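Local coordinates for protein CDA peptide synthetase I (Streptomyces coelicolor, PDB 5DU9) that is a peptide synthetase whose modelled part is a condensation domain, a two-lobed fold of the CoA-dependent acyltransferase clan, at residues A[390-395]-A[413-418]; A[170-175]-A[184-189]; A[7-12]-A[74-79]; A[315-320]-A[329-334]; A[365-370]-A[396-401]. The protein carries 1 engineered substitution. One frame throughout, in Å; residues are numbered along the deposited sequence.

Interaction 1. Residues A[390-395]-A[413-418]; sequences TTDLNI and PQVYGG
Asp-392 OD1 is gripped by two hydroxyls. Tyr-416 OH donates to it at 2.7 Å, and the OG of Ser-229 is its second hydrogen-bond partner. The tyrosine hydroxyl comes in on the syn side of the carboxylate, 20° out of its plane. The carboxylate and ring planes are turned 31° against each other. Asp-392 has CG anti to the backbone N (chi1 168°), which puts CG beside the carbonyl carbon; from there OD1 reaches the tyrosine. The backbone of Asp-392 also meets the ring: its O lies at the edge, near the ring plane, 3.2 Å from Tyr-416 CE2. Just before the strand, Thr-390 forms an ST turn, its OG1 accepting from Asp-392 N at 3.0 Å. Strand 393-398, which starts here, is an inner strand of a mixed four-stranded sheet. Tyr-416 sits just before Gly-417, the N-cap of helix 418-437, so the contact joins the start of a strand to the start of a helix. Leu-393 CB packs obliquely on the ring, 4.1 Å from Tyr-416 CE2. Val-415 CG1 rests over the rim of one ring face. Leu-421 and Leu-424 of the helix also touch Tyr-416.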
# COMPACT_ATOMS: atom_id res chain seq x y z
N THR A 390 7.62 4.30 7.72
CA THR A 390 7.55 5.72 7.42
C THR A 390 8.46 6.54 8.33
O THR A 390 8.69 6.18 9.49
CB THR A 390 6.10 6.23 7.53
OG1 THR A 390 6.04 7.62 7.16
CG2 THR A 390 5.56 6.05 8.93
N THR A 391 8.97 7.63 7.78
CA THR A 391 9.73 8.61 8.55
C THR A 391 8.80 9.60 9.23
O THR A 391 9.22 10.35 10.12
CB THR A 391 10.72 9.38 7.65
OG1 THR A 391 10.00 10.03 6.60
CG2 THR A 391 11.75 8.44 7.05
N ASP A 392 7.54 9.61 8.82
CA ASP A 392 6.58 10.59 9.31
C ASP A 392 5.18 9.99 9.36
O ASP A 392 4.76 9.45 10.38
CB ASP A 392 6.63 11.85 8.43
CG ASP A 392 5.49 12.80 8.70
OD1 ASP A 392 5.15 13.03 9.87
OD2 ASP A 392 4.92 13.34 7.72
N LEU A 393 4.45 10.07 8.25
CA LEU A 393 3.05 9.68 8.22
C LEU A 393 2.62 9.10 6.88
O LEU A 393 2.92 9.67 5.83
CB LEU A 393 2.17 10.89 8.56
CG LEU A 393 0.65 10.69 8.59
CD1 LEU A 393 0.23 9.85 9.79
CD2 LEU A 393 -0.05 12.04 8.60
N ASN A 394 1.91 7.97 6.92
CA ASN A 394 1.16 7.49 5.77
C ASN A 394 -0.32 7.67 6.05
O ASN A 394 -0.77 7.39 7.16
CB ASN A 394 1.41 6.00 5.46
CG ASN A 394 2.86 5.64 5.38
OD1 ASN A 394 3.68 6.38 4.82
ND2 ASN A 394 3.21 4.48 5.93
N ILE A 395 -1.05 8.12 5.04
CA ILE A 395 -2.50 8.19 5.10
C ILE A 395 -3.04 7.20 4.08
O ILE A 395 -2.87 7.39 2.88
CB ILE A 395 -3.02 9.61 4.81
CG1 ILE A 395 -2.48 10.57 5.86
CG2 ILE A 395 -4.54 9.62 4.80
CD1 ILE A 395 -2.78 12.03 5.59
N PRO A 413 6.57 6.03 15.13
CA PRO A 413 6.32 6.05 16.58
C PRO A 413 7.20 7.03 17.36
O PRO A 413 6.90 7.32 18.51
CB PRO A 413 6.61 4.61 17.00
CG PRO A 413 7.51 4.07 15.96
CD PRO A 413 7.10 4.73 14.68
N GLN A 414 8.27 7.52 16.74
CA GLN A 414 9.12 8.52 17.39
C GLN A 414 8.56 9.93 17.17
O GLN A 414 9.04 10.90 17.76
CB GLN A 414 10.55 8.44 16.86
CG GLN A 414 11.27 7.15 17.21
CD GLN A 414 12.67 7.09 16.65
OE1 GLN A 414 13.09 7.95 15.88
NE2 GLN A 414 13.42 6.06 17.04
N VAL A 415 7.53 10.03 16.32
CA VAL A 415 6.92 11.31 15.97
C VAL A 415 5.50 11.40 16.52
O VAL A 415 5.09 12.44 17.05
CB VAL A 415 6.87 11.52 14.44
CG1 VAL A 415 6.31 12.90 14.10
CG2 VAL A 415 8.25 11.34 13.83
N TYR A 416 4.74 10.31 16.39
CA TYR A 416 3.34 10.27 16.79
C TYR A 416 3.06 9.20 17.83
O TYR A 416 3.54 8.07 17.71
CB TYR A 416 2.43 10.02 15.58
CG TYR A 416 2.58 11.00 14.44
CD1 TYR A 416 1.82 12.16 14.39
CD2 TYR A 416 3.45 10.75 13.39
CE1 TYR A 416 1.94 13.05 13.33
CE2 TYR A 416 3.58 11.63 12.34
CZ TYR A 416 2.83 12.78 12.31
OH TYR A 416 2.96 13.65 11.26
N GLY A 417 2.27 9.55 18.83
CA GLY A 417 1.67 8.56 19.71
C GLY A 417 0.33 8.13 19.12
O GLY A 417 -0.20 8.80 18.23
N GLY A 418 -0.20 7.01 19.61
CA GLY A 418 -1.48 6.52 19.14
C GLY A 418 -2.59 7.55 19.28
O GLY A 418 -3.35 7.79 18.34

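Interaction 2. Residues A[170-175]-A[184-189]; sequences YERLAE and RAVPAA
Segment 170-175 is helical and segment 184-189 runs extended beside it, with Arg-172 CA and Ala-189 CA 7.4 Å apart. Arg-172 carries the contact. Its guanidinium holds the carbonyl of Pro-187 end-on: NH1 donates to Pro-187 O at 2.9 Å and NH2 donates to the same O at 3.0 Å. The oxygen lies close to the guanidinium plane. NH2 is nearly in line with the C=O bond, while NH1 stands above the carbonyl plane. Arg-172 NH1 also makes a salt bridge to Glu-175 OE1 at 2.9 Å, one helical turn on. Glu-175 OE1 in turn accepts from a water that donates to Ala-188 O as well, so the carboxylate is tied to the loop too. Together these partners should fix the rotation of the guanidinium. Ala-189 CA lies over the centre of one of its faces, 3.6 Å above the plane. Glu-175 CG, anti to the backbone N (chi1 -174°), lies 4.1 Å from Pro-187 CG. The contact packs helix 163-182 of the condensation domain against the loop that follows it. Val-186 reaches Val-176 and Leu-180 of that helix and Leu-55 of helix 46-58, and Leu-173 packs on Tyr-152 of strand 149-157.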
# COMPACT_ATOMS: atom_id res chain seq x y z
N TYR A 170 -5.40 -12.41 -3.10
CA TYR A 170 -6.70 -12.72 -2.51
C TYR A 170 -7.67 -13.27 -3.55
O TYR A 170 -8.39 -14.23 -3.29
CB TYR A 170 -7.31 -11.47 -1.86
CG TYR A 170 -6.69 -11.05 -0.55
CD1 TYR A 170 -6.42 -11.96 0.45
CD2 TYR A 170 -6.42 -9.71 -0.31
CE1 TYR A 170 -5.87 -11.56 1.66
CE2 TYR A 170 -5.88 -9.30 0.89
CZ TYR A 170 -5.61 -10.23 1.87
OH TYR A 170 -5.07 -9.81 3.07
N GLU A 171 -7.69 -12.65 -4.73
CA GLU A 171 -8.58 -13.10 -5.80
C GLU A 171 -8.25 -14.52 -6.23
O GLU A 171 -9.15 -15.33 -6.44
CB GLU A 171 -8.49 -12.16 -7.00
CG GLU A 171 -9.13 -10.79 -6.77
CD GLU A 171 -9.56 -10.11 -8.06
OE1 GLU A 171 -9.08 -10.51 -9.14
OE2 GLU A 171 -10.37 -9.16 -7.98
N ARG A 172 -6.96 -14.83 -6.35
CA ARG A 172 -6.55 -16.17 -6.76
C ARG A 172 -6.89 -17.19 -5.67
O ARG A 172 -7.37 -18.29 -5.97
CB ARG A 172 -5.05 -16.20 -7.06
CG ARG A 172 -4.49 -17.59 -7.36
CD ARG A 172 -5.22 -18.26 -8.51
NE ARG A 172 -4.66 -19.57 -8.82
CZ ARG A 172 -5.24 -20.46 -9.62
NH1 ARG A 172 -6.41 -20.20 -10.18
NH2 ARG A 172 -4.66 -21.63 -9.85
N LEU A 173 -6.64 -16.82 -4.42
CA LEU A 173 -6.93 -17.70 -3.29
C LEU A 173 -8.40 -18.09 -3.29
O LEU A 173 -8.74 -19.27 -3.14
CB LEU A 173 -6.58 -17.01 -1.97
CG LEU A 173 -6.87 -17.82 -0.70
CD1 LEU A 173 -5.92 -19.00 -0.60
CD2 LEU A 173 -6.76 -16.94 0.53
N ALA A 174 -9.27 -17.10 -3.45
CA ALA A 174 -10.71 -17.35 -3.46
C ALA A 174 -11.10 -18.23 -4.64
O ALA A 174 -11.92 -19.14 -4.50
CB ALA A 174 -11.47 -16.04 -3.51
N GLU A 175 -10.51 -17.96 -5.80
CA GLU A 175 -10.80 -18.74 -7.01
C GLU A 175 -10.50 -20.22 -6.80
O GLU A 175 -11.30 -21.08 -7.16
CB GLU A 175 -9.98 -18.20 -8.19
CG GLU A 175 -10.32 -18.85 -9.52
CD GLU A 175 -9.52 -18.26 -10.66
OE1 GLU A 175 -8.30 -18.06 -10.50
OE2 GLU A 175 -10.12 -17.99 -11.73
N ARG A 184 -15.09 -28.67 -8.61
CA ARG A 184 -14.62 -28.30 -9.95
C ARG A 184 -13.11 -28.39 -10.03
O ARG A 184 -12.41 -28.34 -9.02
CB ARG A 184 -15.09 -26.88 -10.30
N ALA A 185 -12.59 -28.53 -11.25
CA ALA A 185 -11.15 -28.51 -11.47
C ALA A 185 -10.64 -27.10 -11.21
O ALA A 185 -11.29 -26.12 -11.56
CB ALA A 185 -10.82 -28.95 -12.88
N VAL A 186 -9.47 -27.00 -10.58
CA VAL A 186 -8.91 -25.70 -10.24
C VAL A 186 -8.51 -24.97 -11.53
O VAL A 186 -7.68 -25.47 -12.28
CB VAL A 186 -7.69 -25.83 -9.31
CG1 VAL A 186 -7.13 -24.46 -8.97
CG2 VAL A 186 -8.07 -26.58 -8.04
N PRO A 187 -9.11 -23.79 -11.79
CA PRO A 187 -8.71 -23.04 -12.98
C PRO A 187 -7.22 -22.72 -12.98
O PRO A 187 -6.64 -22.53 -11.91
CB PRO A 187 -9.54 -21.76 -12.89
CG PRO A 187 -10.69 -22.10 -12.02
CD PRO A 187 -10.17 -23.10 -11.04
N ALA A 188 -6.61 -22.66 -14.16
CA ALA A 188 -5.20 -22.33 -14.26
C ALA A 188 -4.96 -20.91 -13.77
O ALA A 188 -5.76 -20.01 -14.03
CB ALA A 188 -4.72 -22.49 -15.70
N ALA A 189 -3.86 -20.72 -13.05
CA ALA A 189 -3.48 -19.38 -12.63
C ALA A 189 -3.19 -18.53 -13.86
O ALA A 189 -2.79 -19.05 -14.90
CB ALA A 189 -2.27 -19.43 -11.71
O HOH W 1 -6.77 -17.58 -12.85

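Interaction 3. Residues A[7-12]-A[74-79]; sequences SVRHGL and RPYRAY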
# COMPACT_ATOMS: atom_id res chain seq x y z
N SER A 7 18.89 -22.76 -9.86
CA SER A 7 20.21 -22.16 -10.02
C SER A 7 20.12 -20.81 -10.72
O SER A 7 21.07 -20.02 -10.70
CB SER A 7 21.14 -23.09 -10.80
OG SER A 7 21.33 -24.31 -10.11
N VAL A 8 18.98 -20.54 -11.36
CA VAL A 8 18.77 -19.27 -12.05
C VAL A 8 18.81 -18.13 -11.05
O VAL A 8 18.16 -18.19 -10.00
CB VAL A 8 17.43 -19.25 -12.81
CG1 VAL A 8 17.20 -17.88 -13.46
CG2 VAL A 8 17.41 -20.34 -13.87
N ARG A 9 19.57 -17.09 -11.38
CA ARG A 9 19.66 -15.89 -10.56
C ARG A 9 18.81 -14.78 -11.16
O ARG A 9 19.18 -14.18 -12.16
CB ARG A 9 21.11 -15.45 -10.42
CG ARG A 9 21.98 -16.49 -9.74
CD ARG A 9 23.38 -15.99 -9.49
NE ARG A 9 24.17 -16.97 -8.76
CZ ARG A 9 25.41 -16.77 -8.32
NH1 ARG A 9 26.02 -15.61 -8.55
NH2 ARG A 9 26.04 -17.73 -7.66
N HIS A 10 17.67 -14.52 -10.53
CA HIS A 10 16.71 -13.56 -11.05
C HIS A 10 17.03 -12.15 -10.59
O HIS A 10 17.39 -11.92 -9.44
CB HIS A 10 15.29 -13.94 -10.61
CG HIS A 10 14.82 -15.26 -11.14
ND1 HIS A 10 14.31 -15.40 -12.41
CD2 HIS A 10 14.79 -16.49 -10.58
CE1 HIS A 10 13.98 -16.67 -12.61
NE2 HIS A 10 14.27 -17.35 -11.51
N GLY A 11 16.92 -11.19 -11.51
CA GLY A 11 17.16 -9.80 -11.18
C GLY A 11 16.04 -9.25 -10.32
O GLY A 11 14.89 -9.66 -10.45
N LEU A 12 16.38 -8.32 -9.43
CA LEU A 12 15.40 -7.63 -8.61
C LEU A 12 14.80 -6.46 -9.37
O LEU A 12 15.46 -5.85 -10.21
CB LEU A 12 16.02 -7.11 -7.31
CG LEU A 12 16.14 -8.06 -6.13
CD1 LEU A 12 17.05 -9.23 -6.47
CD2 LEU A 12 16.65 -7.30 -4.91
N ARG A 74 26.23 -8.47 -4.52
CA ARG A 74 25.01 -7.95 -5.12
C ARG A 74 23.84 -8.92 -4.94
O ARG A 74 24.02 -10.13 -5.05
CB ARG A 74 25.22 -7.66 -6.60
CG ARG A 74 26.29 -6.63 -6.88
CD ARG A 74 26.30 -6.23 -8.35
NE ARG A 74 27.34 -5.24 -8.64
CZ ARG A 74 28.58 -5.54 -9.01
NH1 ARG A 74 28.97 -6.80 -9.15
NH2 ARG A 74 29.44 -4.56 -9.25
N PRO A 75 22.64 -8.39 -4.67
CA PRO A 75 21.49 -9.28 -4.43
C PRO A 75 20.90 -9.90 -5.69
O PRO A 75 20.97 -9.30 -6.77
CB PRO A 75 20.47 -8.35 -3.78
CG PRO A 75 20.77 -7.02 -4.36
CD PRO A 75 22.27 -6.97 -4.50
N TYR A 76 20.35 -11.10 -5.55
CA TYR A 76 19.54 -11.70 -6.60
C TYR A 76 18.41 -12.50 -5.97
O TYR A 76 18.45 -12.79 -4.77
CB TYR A 76 20.38 -12.58 -7.53
CG TYR A 76 21.00 -13.82 -6.90
CD1 TYR A 76 20.30 -15.02 -6.83
CD2 TYR A 76 22.30 -13.80 -6.41
CE1 TYR A 76 20.87 -16.15 -6.28
CE2 TYR A 76 22.88 -14.93 -5.85
CZ TYR A 76 22.15 -16.10 -5.79
OH TYR A 76 22.72 -17.23 -5.24
N ARG A 77 17.40 -12.83 -6.77
CA ARG A 77 16.25 -13.58 -6.29
C ARG A 77 16.33 -15.02 -6.79
O ARG A 77 16.63 -15.27 -7.95
CB ARG A 77 14.95 -12.92 -6.75
CG ARG A 77 13.69 -13.63 -6.29
CD ARG A 77 12.44 -12.90 -6.75
NE ARG A 77 12.34 -12.84 -8.20
CZ ARG A 77 11.94 -13.85 -8.97
NH1 ARG A 77 11.62 -15.02 -8.42
NH2 ARG A 77 11.88 -13.70 -10.28
N ALA A 78 16.05 -15.96 -5.88
CA ALA A 78 16.06 -17.39 -6.20
C ALA A 78 14.67 -17.98 -6.01
O ALA A 78 14.01 -17.73 -5.00
CB ALA A 78 17.07 -18.12 -5.34
N TYR A 79 14.23 -18.78 -6.98
CA TYR A 79 12.90 -19.38 -6.98
C TYR A 79 12.92 -20.76 -6.34
O TYR A 79 13.70 -21.63 -6.75
CB TYR A 79 12.37 -19.44 -8.42
CG TYR A 79 11.08 -20.21 -8.60
CD1 TYR A 79 9.95 -19.92 -7.84
CD2 TYR A 79 10.98 -21.21 -9.56
CE1 TYR A 79 8.77 -20.61 -8.03
CE2 TYR A 79 9.80 -21.90 -9.75
CZ TYR A 79 8.70 -21.60 -8.98
OH TYR A 79 7.53 -22.29 -9.18
O HOH W 2 15.87 -19.34 -9.31
O HOH W 3 13.19 -11.54 -11.87
O HOH W 4 12.61 -10.13 -8.79
O HOH W 5 19.22 -8.14 -9.04
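His-10 and Arg-77 form a single antiparallel bridge, a hydrogen-bonded pair, by which the N-terminal chain joins the strand 75-79 of a two-stranded hairpin with 65-69. His-10 N donates to Arg-77 O at 2.9 Å, and Arg-77 N donates to His-10 O at 2.8 Å. The side chains of the pair stack as well. The guanidinium of Arg-77 lies flat on the imidazole, centres 4.4 Å apart and planes at 17°. NH2 is the nitrogen over the ring, 3.4 Å from His-10 CG. Arg-77 turns at chi3 (62°), which places NE out of line with the extended part of its chain. The polar ends have partners beyond the stack: His-10 ND1 bonds Asp-195 OD1, and Arg-77 NH1 hydrogen-bonds Ser-65 OG and forms a salt bridge with Glu-61. A positive charge lying on the imidazole would probably disfavour its protonation, while Asp-195 would act the other way. Tyr-76 is the third main residue. The aliphatic part of Arg-9 runs over one ring face, with CG in a CH-pi contact 3.7 Å from the centroid. The guanidinium of Arg-9 continues nearly parallel to the ring, 6° off, toward the hydroxyl end. On Leu-12, the methyl CD1 sits 3.5 Å from Tyr-76 CA.

Interaction 4. Residues A[315-320]-A[329-334]; sequences LRLAVR and VETVSE
Leu-317 sets both of its methyls against the helix. CG is anti to the carbonyl carbon and beside the backbone N (chi1 -49°). From there both methyls, CD1 and CD2, touch Val-332 CG2 at 4.0 Å. CD2 also lies 3.8 Å from Val-332 CA and comes near the carbonyl O of Thr-331. Val-332 has CG1 anti to the backbone N and CG2 beside it (chi1 166°). Its two branches take different partners: CG2 packs on Leu-317, while CG1 lies 4.3 Å from Leu-315 CD2. Here the strand 311-318 is followed by helix 325-341, which returns over the same sheet, the two short axes 8.4 Å apart at an angle of 144°. The sheet pairs this strand with 287-294. Helix 267-283 also reaches the leucines, Ile-272 touching Leu-315 and Ala-276 touching Leu-317. Thr-331 is split between two kinds of contact. Its CG2 points at the strand, 3.7 Å from Ala-318 O. A water 2.6 Å from Thr-331 OG1 donates to Ala-318 O at 2.8 Å, bridging helix and strand, and OG1 is also hydrogen-bonded to Arg-327 O in its own helix.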
# COMPACT_ATOMS: atom_id res chain seq x y z
N LEU A 315 4.57 15.04 -4.81
CA LEU A 315 3.62 15.93 -5.46
C LEU A 315 3.71 17.29 -4.80
O LEU A 315 3.33 17.46 -3.64
CB LEU A 315 2.20 15.36 -5.36
CG LEU A 315 1.13 15.99 -6.25
CD1 LEU A 315 1.36 15.62 -7.70
CD2 LEU A 315 -0.24 15.55 -5.79
N ARG A 316 4.24 18.26 -5.53
CA ARG A 316 4.43 19.60 -5.00
C ARG A 316 3.30 20.50 -5.44
O ARG A 316 2.98 20.58 -6.63
CB ARG A 316 5.77 20.16 -5.45
CG ARG A 316 6.17 21.37 -4.67
CD ARG A 316 7.60 21.71 -4.96
NE ARG A 316 8.14 22.59 -3.93
CZ ARG A 316 9.41 22.95 -3.87
NH1 ARG A 316 10.28 22.52 -4.78
NH2 ARG A 316 9.81 23.75 -2.89
N LEU A 317 2.69 21.17 -4.47
CA LEU A 317 1.46 21.92 -4.67
C LEU A 317 1.59 23.29 -4.02
O LEU A 317 1.94 23.39 -2.85
CB LEU A 317 0.27 21.18 -4.07
CG LEU A 317 0.15 19.70 -4.45
CD1 LEU A 317 -0.74 18.94 -3.49
CD2 LEU A 317 -0.37 19.58 -5.87
N ALA A 318 1.31 24.34 -4.79
CA ALA A 318 1.24 25.69 -4.24
C ALA A 318 -0.21 26.03 -3.94
O ALA A 318 -1.06 25.90 -4.81
CB ALA A 318 1.85 26.70 -5.20
N VAL A 319 -0.48 26.42 -2.70
CA VAL A 319 -1.81 26.86 -2.30
C VAL A 319 -1.72 28.34 -1.95
O VAL A 319 -1.21 28.72 -0.90
CB VAL A 319 -2.36 26.05 -1.10
CG1 VAL A 319 -3.77 26.49 -0.77
CG2 VAL A 319 -2.33 24.56 -1.41
N ARG A 320 -2.19 29.17 -2.87
CA ARG A 320 -2.07 30.61 -2.74
C ARG A 320 -3.25 31.19 -1.98
O ARG A 320 -4.30 30.55 -1.89
CB ARG A 320 -1.96 31.26 -4.13
CG ARG A 320 -0.61 31.05 -4.80
CD ARG A 320 -0.62 31.53 -6.24
NE ARG A 320 0.71 31.53 -6.84
CZ ARG A 320 1.27 30.48 -7.43
NH1 ARG A 320 0.63 29.32 -7.50
NH2 ARG A 320 2.49 30.59 -7.95
N VAL A 329 -8.03 21.46 -6.15
CA VAL A 329 -8.22 20.23 -6.91
C VAL A 329 -7.59 20.38 -8.31
O VAL A 329 -6.94 19.47 -8.81
CB VAL A 329 -9.72 19.85 -7.02
CG1 VAL A 329 -9.93 18.69 -8.00
CG2 VAL A 329 -10.27 19.48 -5.65
N GLU A 330 -7.78 21.54 -8.93
CA GLU A 330 -7.17 21.80 -10.24
C GLU A 330 -5.64 21.80 -10.15
O GLU A 330 -4.95 21.28 -11.04
CB GLU A 330 -7.65 23.13 -10.80
CG GLU A 330 -9.12 23.13 -11.20
CD GLU A 330 -9.62 24.51 -11.59
OE1 GLU A 330 -8.81 25.45 -11.65
OE2 GLU A 330 -10.84 24.65 -11.83
N THR A 331 -5.11 22.38 -9.08
CA THR A 331 -3.67 22.41 -8.85
C THR A 331 -3.13 20.99 -8.73
O THR A 331 -2.09 20.65 -9.29
CB THR A 331 -3.33 23.23 -7.59
OG1 THR A 331 -3.75 24.58 -7.80
CG2 THR A 331 -1.84 23.21 -7.29
N VAL A 332 -3.87 20.15 -8.00
CA VAL A 332 -3.50 18.75 -7.85
C VAL A 332 -3.51 18.03 -9.20
O VAL A 332 -2.59 17.29 -9.52
CB VAL A 332 -4.45 18.03 -6.86
CG1 VAL A 332 -4.31 16.51 -6.95
CG2 VAL A 332 -4.18 18.50 -5.44
N SER A 333 -4.55 18.27 -9.98
CA SER A 333 -4.67 17.65 -11.29
C SER A 333 -3.50 18.02 -12.21
O SER A 333 -2.97 17.17 -12.92
CB SER A 333 -6.00 18.04 -11.95
OG SER A 333 -7.09 17.42 -11.28
N GLU A 334 -3.10 19.29 -12.19
CA GLU A 334 -2.00 19.77 -13.02
C GLU A 334 -0.68 19.12 -12.60
O GLU A 334 0.10 18.67 -13.44
CB GLU A 334 -1.88 21.29 -12.94
CG GLU A 334 -0.72 21.86 -13.74
CD GLU A 334 -0.74 23.37 -13.83
OE1 GLU A 334 0.27 23.96 -14.26
OE2 GLU A 334 -1.78 23.97 -13.47
O HOH W 6 -3.78 25.41 -5.32

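Interaction 5. Residues A[365-370]-A[396-401]; sequences NVMPYI and VLTGTP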
# COMPACT_ATOMS: atom_id res chain seq x y z
N ASN A 365 -2.19 7.49 0.16
CA ASN A 365 -2.42 6.25 -0.55
C ASN A 365 -3.90 5.93 -0.60
O ASN A 365 -4.44 5.29 0.32
CB ASN A 365 -1.64 5.12 0.13
CG ASN A 365 -1.78 3.79 -0.57
OD1 ASN A 365 -2.33 3.70 -1.66
ND2 ASN A 365 -1.26 2.74 0.06
N VAL A 366 -4.57 6.39 -1.65
CA VAL A 366 -5.97 6.07 -1.88
C VAL A 366 -5.96 4.78 -2.68
O VAL A 366 -5.69 4.79 -3.88
CB VAL A 366 -6.70 7.19 -2.63
CG1 VAL A 366 -8.19 6.84 -2.77
CG2 VAL A 366 -6.53 8.52 -1.92
N MET A 367 -6.23 3.67 -2.01
CA MET A 367 -6.10 2.38 -2.67
C MET A 367 -7.16 2.23 -3.75
O MET A 367 -8.30 2.69 -3.59
CB MET A 367 -6.21 1.24 -1.65
CG MET A 367 -4.99 1.13 -0.75
SD MET A 367 -4.88 -0.43 0.15
CE MET A 367 -4.39 -1.55 -1.17
N PRO A 368 -6.78 1.60 -4.87
CA PRO A 368 -7.71 1.41 -5.98
C PRO A 368 -8.84 0.49 -5.57
O PRO A 368 -8.72 -0.26 -4.59
CB PRO A 368 -6.84 0.80 -7.07
CG PRO A 368 -5.75 0.10 -6.34
CD PRO A 368 -5.49 0.93 -5.11
N TYR A 369 -9.93 0.53 -6.31
CA TYR A 369 -11.07 -0.29 -5.99
C TYR A 369 -10.71 -1.76 -6.07
O TYR A 369 -10.01 -2.20 -6.98
CB TYR A 369 -12.23 0.01 -6.93
CG TYR A 369 -13.41 -0.89 -6.69
CD1 TYR A 369 -14.21 -0.74 -5.56
CD2 TYR A 369 -13.74 -1.90 -7.59
CE1 TYR A 369 -15.29 -1.56 -5.33
CE2 TYR A 369 -14.82 -2.72 -7.37
CZ TYR A 369 -15.59 -2.56 -6.24
OH TYR A 369 -16.67 -3.37 -6.01
N ILE A 370 -11.17 -2.51 -5.08
CA ILE A 370 -11.06 -3.96 -5.10
C ILE A 370 -12.46 -4.53 -4.87
O ILE A 370 -13.13 -4.19 -3.90
CB ILE A 370 -10.06 -4.48 -4.03
CG1 ILE A 370 -10.07 -6.01 -3.99
CG2 ILE A 370 -10.36 -3.87 -2.66
CD1 ILE A 370 -9.06 -6.60 -3.03
N VAL A 396 -3.69 6.15 4.57
CA VAL A 396 -4.14 5.06 3.72
C VAL A 396 -5.66 5.00 3.74
O VAL A 396 -6.27 4.97 4.80
CB VAL A 396 -3.55 3.71 4.19
CG1 VAL A 396 -3.92 2.59 3.22
CG2 VAL A 396 -2.04 3.81 4.34
N LEU A 397 -6.26 4.99 2.55
CA LEU A 397 -7.71 4.85 2.42
C LEU A 397 -8.04 3.57 1.68
O LEU A 397 -7.41 3.26 0.66
CB LEU A 397 -8.32 6.03 1.69
CG LEU A 397 -8.60 7.28 2.50
CD1 LEU A 397 -7.32 7.96 2.91
CD2 LEU A 397 -9.47 8.23 1.70
N THR A 398 -9.02 2.84 2.19
CA THR A 398 -9.59 1.71 1.49
C THR A 398 -11.10 1.89 1.45
O THR A 398 -11.69 2.38 2.40
CB THR A 398 -9.25 0.37 2.17
OG1 THR A 398 -9.84 0.32 3.47
CG2 THR A 398 -7.76 0.20 2.28
N GLY A 399 -11.70 1.52 0.33
CA GLY A 399 -13.13 1.69 0.13
C GLY A 399 -13.40 2.71 -0.95
O GLY A 399 -12.51 3.07 -1.72
N THR A 400 -14.65 3.17 -1.01
CA THR A 400 -15.08 4.16 -1.99
C THR A 400 -16.05 5.13 -1.33
O THR A 400 -16.58 4.84 -0.26
CB THR A 400 -15.78 3.52 -3.20
OG1 THR A 400 -16.98 2.87 -2.77
CG2 THR A 400 -14.87 2.51 -3.89
N PRO A 401 -16.29 6.29 -1.96
CA PRO A 401 -17.28 7.21 -1.38
C PRO A 401 -18.65 6.55 -1.18
O PRO A 401 -19.31 6.82 -0.17
CB PRO A 401 -17.34 8.33 -2.42
CG PRO A 401 -15.95 8.36 -3.00
CD PRO A 401 -15.55 6.90 -3.08
O HOH W 7 -11.05 2.47 -4.01
O HOH W 8 -9.65 3.76 -1.06
O HOH W 9 -10.00 0.27 -1.82
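Asn-365 pairs with Val-396 in a parallel bridge, and its carbonyl O accepts from Leu-397 N at 2.9 Å. The same O also takes a CA-H...O contact from Val-396 CA at 3.4 Å. With Asn-365 CG anti to the backbone N (chi1 -178°), the Asn-365 and Val-396 side chains lie side by side on one face of the sheet, ND2 4.1 Å from Val-396 CG1. The Asn-365 side chain is about 6 Å from the bound (2S)-2-amino-N-butyl-propanamide. Val-366 is the next bridge residue, paired with Leu-397. Both side chains lie on the other face, where helix 267-283 covers Val-366 through Trp-267, Ala-268 and Val-271. Met-367 N donates to Leu-397 O at 2.9 Å, the last direct backbone bond between the two segments. In one of two conformers, so only tentatively, Met-367 SD lies 3.6 Å from Thr-398 CG2. CB of Met-367 is near Leu-397 O. Beyond it the chains part, and waters fill in between them. One accepts from Gly-399 N at 3.0 Å and lies near Pro-368 O. At Tyr-369 the side chains meet again, ring atom CD1 3.7 Å from Thr-400 CG2. Met-367 and Ile-370 touch Met-382 of strand 379-384, in the other large sheet. The segment 365-370 therefore leaves the edge of one sheet for the next, consistent with the crossover between the two lobes that is characteristic of condensation domains.

Along the chain, interaction 3 closes first, then interactions 2 and 4, while the segments of interactions 1 and 5 alternate. These last two share strand 393-398 and touch, Ile-395 O lying 2.8 Å from Asn-365 N in a probable hydrogen bond. Their centres are 20 Å apart. Strands 393-398 and 363-366 are neighbours in the same sheet. Interaction 4 lies about 12 Å from interaction 1 by nearest atoms, on a separate two-stranded sheet. Interaction 2 is on the opposite side of the chain's centre from both 1 and 4. Its nearest atoms come within about 5 Å of interaction 5, without touching. The contacts thus fall in both lobes, with interaction 5 near the crossover between them.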